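Local coordinates for endosialidase (Enterobacteria phage phi92, PDB 4HIZ), which is a phage endosialidase that probably cleaves alpha-2,8- and alpha-2,9-linked sialic acid polymers, at residues His107-Ser119 / Met128-Thr140. Sequence-based numbering, arbitrary orientation.
With FRU (beta-D-fructofuranose), chain G.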
loop_
_atom_site.group_PDB
_atom_site.type_symbol
_atom_site.label_atom_id
_atom_site.label_comp_id
_atom_site.label_asym_id
_atom_site.label_seq_id
_atom_site.Cartn_x
_atom_site.Cartn_y
_atom_site.Cartn_z
ATOM N N HIS A 107 -4.266 -4.813 -25.828
ATOM C CA HIS A 107 -4.839 -3.912 -26.823
ATOM C C HIS A 107 -6.118 -4.529 -27.333
ATOM O O HIS A 107 -6.163 -5.092 -28.416
ATOM C CB HIS A 107 -3.829 -3.647 -27.955
ATOM C CG HIS A 107 -2.718 -2.738 -27.530
ATOM N ND1 HIS A 107 -2.341 -1.624 -28.253
ATOM C CD2 HIS A 107 -1.916 -2.769 -26.429
ATOM C CE1 HIS A 107 -1.359 -1.001 -27.603
ATOM N NE2 HIS A 107 -1.080 -1.684 -26.507
ATOM N N GLY A 108 -7.154 -4.430 -26.524
ATOM C CA GLY A 108 -8.445 -5.017 -26.813
ATOM C C GLY A 108 -9.310 -4.742 -25.599
ATOM O O GLY A 108 -8.818 -4.179 -24.590
ATOM N N VAL A 109 -10.591 -5.120 -25.654
ATOM C CA VAL A 109 -11.468 -4.780 -24.529
ATOM C C VAL A 109 -11.703 -5.925 -23.539
ATOM O O VAL A 109 -12.607 -5.846 -22.698
ATOM C CB VAL A 109 -12.824 -4.174 -25.022
ATOM C CG1 VAL A 109 -12.556 -2.826 -25.701
ATOM C CG2 VAL A 109 -13.578 -5.149 -26.020
ATOM N N GLN A 110 -10.923 -7.009 -23.668
ATOM C CA GLN A 110 -11.011 -8.096 -22.689
ATOM C C GLN A 110 -10.834 -7.540 -21.259
ATOM O O GLN A 110 -9.850 -6.813 -20.986
ATOM C CB GLN A 110 -9.892 -9.109 -22.904
ATOM C CG GLN A 110 -10.191 -10.124 -24.010
ATOM C CD GLN A 110 -10.049 -9.546 -25.412
ATOM O OE1 GLN A 110 -9.540 -8.437 -25.614
ATOM N NE2 GLN A 110 -10.474 -10.331 -26.408
ATOM N N ASN A 111 -11.765 -7.894 -20.369
ATOM C CA ASN A 111 -11.670 -7.552 -18.920
ATOM C C ASN A 111 -11.482 -6.074 -18.616
ATOM O O ASN A 111 -11.048 -5.700 -17.520
ATOM C CB ASN A 111 -10.517 -8.354 -18.294
ATOM C CG ASN A 111 -10.872 -9.823 -18.142
ATOM O OD1 ASN A 111 -11.956 -10.152 -17.674
ATOM N ND2 ASN A 111 -9.994 -10.704 -18.578
ATOM N N LEU A 112 -11.831 -5.216 -19.565
ATOM C CA LEU A 112 -11.442 -3.809 -19.480
ATOM C C LEU A 112 -12.512 -2.922 -18.794
ATOM O O LEU A 112 -13.714 -3.086 -19.029
ATOM C CB LEU A 112 -11.154 -3.289 -20.902
ATOM C CG LEU A 112 -10.727 -1.837 -21.095
ATOM C CD1 LEU A 112 -9.842 -1.774 -22.342
ATOM C CD2 LEU A 112 -11.951 -0.915 -21.289
ATOM N N HIS A 113 -12.068 -1.972 -17.959
ATOM C CA HIS A 113 -12.929 -0.887 -17.465
ATOM C C HIS A 113 -12.468 0.463 -17.986
ATOM O O HIS A 113 -11.253 0.736 -18.020
ATOM C CB HIS A 113 -12.834 -0.818 -15.904
ATOM C CG HIS A 113 -13.470 -1.969 -15.207
ATOM N ND1 HIS A 113 -14.820 -2.020 -14.924
ATOM C CD2 HIS A 113 -12.935 -3.107 -14.693
ATOM C CE1 HIS A 113 -15.090 -3.128 -14.249
ATOM N NE2 HIS A 113 -13.966 -3.805 -14.096
ATOM N N VAL A 114 -13.414 1.350 -18.345
ATOM C CA VAL A 114 -13.073 2.768 -18.467
ATOM C C VAL A 114 -12.924 3.283 -17.037
ATOM O O VAL A 114 -13.725 2.938 -16.192
ATOM C CB VAL A 114 -14.184 3.518 -19.220
ATOM C CG1 VAL A 114 -13.823 5.003 -19.351
ATOM C CG2 VAL A 114 -14.364 2.870 -20.627
ATOM N N ALA A 115 -11.878 4.048 -16.763
ATOM C CA ALA A 115 -11.568 4.389 -15.360
ATOM C C ALA A 115 -10.990 5.775 -15.297
ATOM O O ALA A 115 -10.711 6.382 -16.314
ATOM C CB ALA A 115 -10.492 3.374 -14.876
ATOM N N TRP A 116 -10.755 6.297 -14.100
ATOM C CA TRP A 116 -9.890 7.472 -14.021
ATOM C C TRP A 116 -9.076 7.429 -12.748
ATOM O O TRP A 116 -9.397 6.680 -11.813
ATOM C CB TRP A 116 -10.661 8.805 -14.117
ATOM C CG TRP A 116 -11.741 9.097 -13.048
ATOM C CD1 TRP A 116 -11.745 8.742 -11.708
ATOM C CD2 TRP A 116 -12.930 9.861 -13.265
ATOM N NE1 TRP A 116 -12.880 9.241 -11.085
ATOM C CE2 TRP A 116 -13.640 9.903 -12.034
ATOM C CE3 TRP A 116 -13.481 10.478 -14.399
ATOM C CZ2 TRP A 116 -14.858 10.573 -11.906
ATOM C CZ3 TRP A 116 -14.701 11.147 -14.269
ATOM C CH2 TRP A 116 -15.374 11.177 -13.038
ATOM N N VAL A 117 -7.995 8.190 -12.767
ATOM C CA VAL A 117 -7.350 8.615 -11.509
ATOM C C VAL A 117 -7.392 10.135 -11.471
ATOM O O VAL A 117 -7.567 10.803 -12.520
ATOM C CB VAL A 117 -5.867 8.107 -11.340
ATOM C CG1 VAL A 117 -5.836 6.560 -11.196
ATOM C CG2 VAL A 117 -4.987 8.586 -12.527
ATOM N N LYS A 118 -7.251 10.703 -10.275
ATOM C CA LYS A 118 -7.465 12.143 -10.098
ATOM C C LYS A 118 -6.369 12.707 -9.223
ATOM O O LYS A 118 -5.809 11.973 -8.390
ATOM C CB LYS A 118 -8.795 12.397 -9.362
ATOM C CG LYS A 118 -10.002 11.653 -9.952
ATOM C CD LYS A 118 -11.295 12.020 -9.175
ATOM C CE LYS A 118 -11.223 11.558 -7.712
ATOM N NZ LYS A 118 -12.604 11.554 -7.047
ATOM N N SER A 119 -6.080 13.998 -9.379
ATOM C CA SER A 119 -5.154 14.679 -8.456
ATOM C C SER A 119 -5.822 15.869 -7.840
ATOM O O SER A 119 -6.314 16.749 -8.558
ATOM C CB SER A 119 -3.881 15.158 -9.165
ATOM O OG SER A 119 -3.043 15.809 -8.181
ATOM N N MET A 128 -6.409 6.287 -6.313
ATOM C CA MET A 128 -6.542 4.922 -6.822
ATOM C C MET A 128 -7.447 4.977 -8.068
ATOM O O MET A 128 -8.270 5.894 -8.200
ATOM C CB MET A 128 -7.169 4.007 -5.772
ATOM C CG MET A 128 -8.643 4.304 -5.501
ATOM S SD MET A 128 -9.397 3.294 -4.215
ATOM C CE MET A 128 -8.813 4.170 -2.746
ATOM N N PRO A 129 -7.296 4.008 -8.974
ATOM C CA PRO A 129 -8.241 4.010 -10.094
ATOM C C PRO A 129 -9.683 3.810 -9.636
ATOM O O PRO A 129 -9.953 3.024 -8.714
ATOM C CB PRO A 129 -7.830 2.771 -10.925
ATOM C CG PRO A 129 -6.417 2.506 -10.552
ATOM C CD PRO A 129 -6.320 2.913 -9.065
ATOM N N GLU A 130 -10.602 4.534 -10.278
ATOM C CA GLU A 130 -12.037 4.312 -10.085
ATOM C C GLU A 130 -12.599 3.853 -11.406
ATOM O O GLU A 130 -12.387 4.508 -12.429
ATOM C CB GLU A 130 -12.756 5.598 -9.641
ATOM C CG GLU A 130 -14.268 5.401 -9.543
ATOM C CD GLU A 130 -15.032 6.636 -9.120
ATOM O OE1 GLU A 130 -14.428 7.716 -8.868
ATOM O OE2 GLU A 130 -16.269 6.499 -9.042
ATOM N N TRP A 131 -13.313 2.743 -11.364
ATOM C CA TRP A 131 -13.993 2.234 -12.558
ATOM C C TRP A 131 -15.246 3.062 -12.798
ATOM O O TRP A 131 -16.083 3.242 -11.896
ATOM C CB TRP A 131 -14.362 0.768 -12.380
ATOM C CG TRP A 131 -13.145 -0.149 -12.293
ATOM C CD1 TRP A 131 -11.882 0.088 -12.786
ATOM C CD2 TRP A 131 -13.097 -1.428 -11.653
ATOM N NE1 TRP A 131 -11.041 -0.994 -12.483
ATOM C CE2 TRP A 131 -11.779 -1.940 -11.811
ATOM C CE3 TRP A 131 -14.055 -2.205 -10.979
ATOM C CZ2 TRP A 131 -11.386 -3.168 -11.278
ATOM C CZ3 TRP A 131 -13.661 -3.459 -10.460
ATOM C CH2 TRP A 131 -12.339 -3.910 -10.606
ATOM N N LEU A 132 -15.376 3.550 -14.030
ATOM C CA LEU A 132 -16.519 4.382 -14.418
ATOM C C LEU A 132 -17.538 3.542 -15.166
ATOM O O LEU A 132 -18.736 3.781 -15.043
ATOM C CB LEU A 132 -16.052 5.504 -15.341
ATOM C CG LEU A 132 -15.055 6.439 -14.633
ATOM C CD1 LEU A 132 -14.394 7.338 -15.701
ATOM C CD2 LEU A 132 -15.723 7.274 -13.501
ATOM N N THR A 133 -17.080 2.590 -15.979
ATOM C CA THR A 133 -18.003 1.632 -16.586
ATOM C C THR A 133 -17.844 0.298 -15.875
ATOM O O THR A 133 -16.728 -0.062 -15.486
ATOM C CB THR A 133 -17.720 1.433 -18.113
ATOM O OG1 THR A 133 -16.353 1.014 -18.332
ATOM C CG2 THR A 133 -17.883 2.746 -18.850
ATOM N N PRO A 134 -18.938 -0.449 -15.708
ATOM C CA PRO A 134 -18.788 -1.828 -15.224
ATOM C C PRO A 134 -18.364 -2.692 -16.405
ATOM O O PRO A 134 -18.325 -2.185 -17.537
ATOM C CB PRO A 134 -20.216 -2.216 -14.866
ATOM C CG PRO A 134 -21.033 -1.488 -15.923
ATOM C CD PRO A 134 -20.317 -0.154 -16.140
ATOM N N ILE A 135 -18.024 -3.953 -16.163
ATOM C CA ILE A 135 -17.895 -4.872 -17.290
ATOM C C ILE A 135 -19.262 -4.889 -17.989
ATOM O O ILE A 135 -20.297 -4.842 -17.314
ATOM C CB ILE A 135 -17.501 -6.286 -16.818
ATOM C CG1 ILE A 135 -16.134 -6.243 -16.113
ATOM C CG2 ILE A 135 -17.488 -7.262 -18.007
ATOM C CD1 ILE A 135 -15.009 -5.733 -17.031
ATOM N N HIS A 136 -19.276 -4.932 -19.339
ATOM C CA HIS A 136 -20.524 -4.849 -20.076
ATOM C C HIS A 136 -21.472 -5.960 -19.621
ATOM O O HIS A 136 -21.054 -7.112 -19.460
ATOM C CB HIS A 136 -20.202 -5.028 -21.565
ATOM C CG HIS A 136 -21.310 -4.615 -22.472
ATOM N ND1 HIS A 136 -22.481 -5.340 -22.592
ATOM C CD2 HIS A 136 -21.426 -3.549 -23.299
ATOM C CE1 HIS A 136 -23.281 -4.724 -23.446
ATOM N NE2 HIS A 136 -22.660 -3.648 -23.900
ATOM N N PRO A 137 -22.753 -5.635 -19.424
ATOM C CA PRO A 137 -23.675 -6.646 -18.895
ATOM C C PRO A 137 -23.850 -7.813 -19.847
ATOM O O PRO A 137 -24.176 -8.903 -19.399
ATOM C CB PRO A 137 -24.993 -5.878 -18.729
ATOM C CG PRO A 137 -24.865 -4.686 -19.591
ATOM C CD PRO A 137 -23.394 -4.322 -19.573
ATOM N N ASP A 138 -23.609 -7.598 -21.136
ATOM C CA ASP A 138 -23.676 -8.680 -22.105
ATOM C C ASP A 138 -22.296 -9.197 -22.551
ATOM O O ASP A 138 -22.141 -9.733 -23.670
ATOM C CB ASP A 138 -24.464 -8.190 -23.309
ATOM C CG ASP A 138 -25.833 -7.644 -22.917
ATOM O OD1 ASP A 138 -26.494 -8.268 -22.060
ATOM O OD2 ASP A 138 -26.240 -6.576 -23.427
ATOM N N TYR A 139 -21.286 -9.042 -21.691
ATOM C CA TYR A 139 -19.924 -9.457 -22.020
ATOM C C TYR A 139 -19.852 -10.914 -22.461
ATOM O O TYR A 139 -19.226 -11.240 -23.483
ATOM C CB TYR A 139 -19.085 -9.284 -20.749
ATOM C CG TYR A 139 -17.578 -9.513 -20.889
ATOM C CD1 TYR A 139 -16.748 -8.466 -21.257
ATOM C CD2 TYR A 139 -17.003 -10.765 -20.629
ATOM C CE1 TYR A 139 -15.382 -8.632 -21.384
ATOM C CE2 TYR A 139 -15.599 -10.960 -20.732
ATOM C CZ TYR A 139 -14.795 -9.889 -21.108
ATOM O OH TYR A 139 -13.431 -10.014 -21.215
ATOM N N THR A 140 -20.506 -11.795 -21.703
ATOM C CA THR A 140 -20.482 -13.210 -22.051
ATOM C C THR A 140 -21.451 -13.580 -23.187
ATOM O O THR A 140 -21.077 -14.263 -24.166
ATOM C CB THR A 140 -20.748 -14.075 -20.824
ATOM O OG1 THR A 140 -19.703 -13.844 -19.876
ATOM C CG2 THR A 140 -20.750 -15.548 -21.214
HETATM C C1 FRU G . -27.716 -3.089 -23.363
HETATM C C2 FRU G . -27.299 -1.783 -22.852
HETATM C C3 FRU G . -26.156 -1.052 -23.326
HETATM C C4 FRU G . -26.037 0.072 -22.373
HETATM C C5 FRU G . -26.561 -0.548 -21.111
HETATM C C6 FRU G . -26.985 0.423 -20.019
HETATM O O1 FRU G . -26.841 -3.932 -22.639
HETATM O O2 FRU G . -28.285 -0.972 -23.622
HETATM O O3 FRU G . -26.102 -0.718 -24.735
HETATM O O4 FRU G . -24.639 0.489 -22.257
HETATM O O5 FRU G . -27.674 -1.384 -21.507
HETATM O O6 FRU G . -28.159 1.067 -20.399
HETATM O O HOH W 1 -16.114 -1.588 -18.963
HETATM O O HOH W 2 -13.992 9.091 -6.763
#
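His113 ND1 donates a nearly straight hydrogen bond of 2.8 Å to Thr133 O, in the plane of both the imidazole and the carbonyl, which fixes the rotation of the ring. Further along, Tyr139 OH accepts the Asn111 backbone N-H at 2.8 Å. Thr133 OG1 accepts the Val114 N-H, and a water ties this hydroxyl to the carbonyls of Leu112 and Pro134. The Trp116 indole NE1 donates a bent hydrogen bond of 3.1 Å to Glu130 OE1, from above the carboxylate plane; a water links OE1 to Lys118 NZ, while OE2 is bonded to Trp267. Strands 113-119 and 130-131 form an antiparallel hairpin of the catalytic beta-propeller, with Trp116 and Glu130 as a hydrogen-bonded pair; the chain then runs on to Asp138, whose OD2 accepts a bond from fructose O1 in a glycan pocket. The His113 ring stacks face to face on the five-membered ring of Trp131, centroids 3.6 Å apart and planes at 6°. Ile135 CD1 meets the opposite imidazole face, and His578 of a second subunit meets the ring with its plane nearly perpendicular. In Trp116, CG set between the backbone N and the carbonyl carbon (chi1 60°) brings the end of the indole toward Leu132, whose CD2 sits 3.6 Å from the centroid of the six-membered ring. Val117 CG1 packs on Pro129.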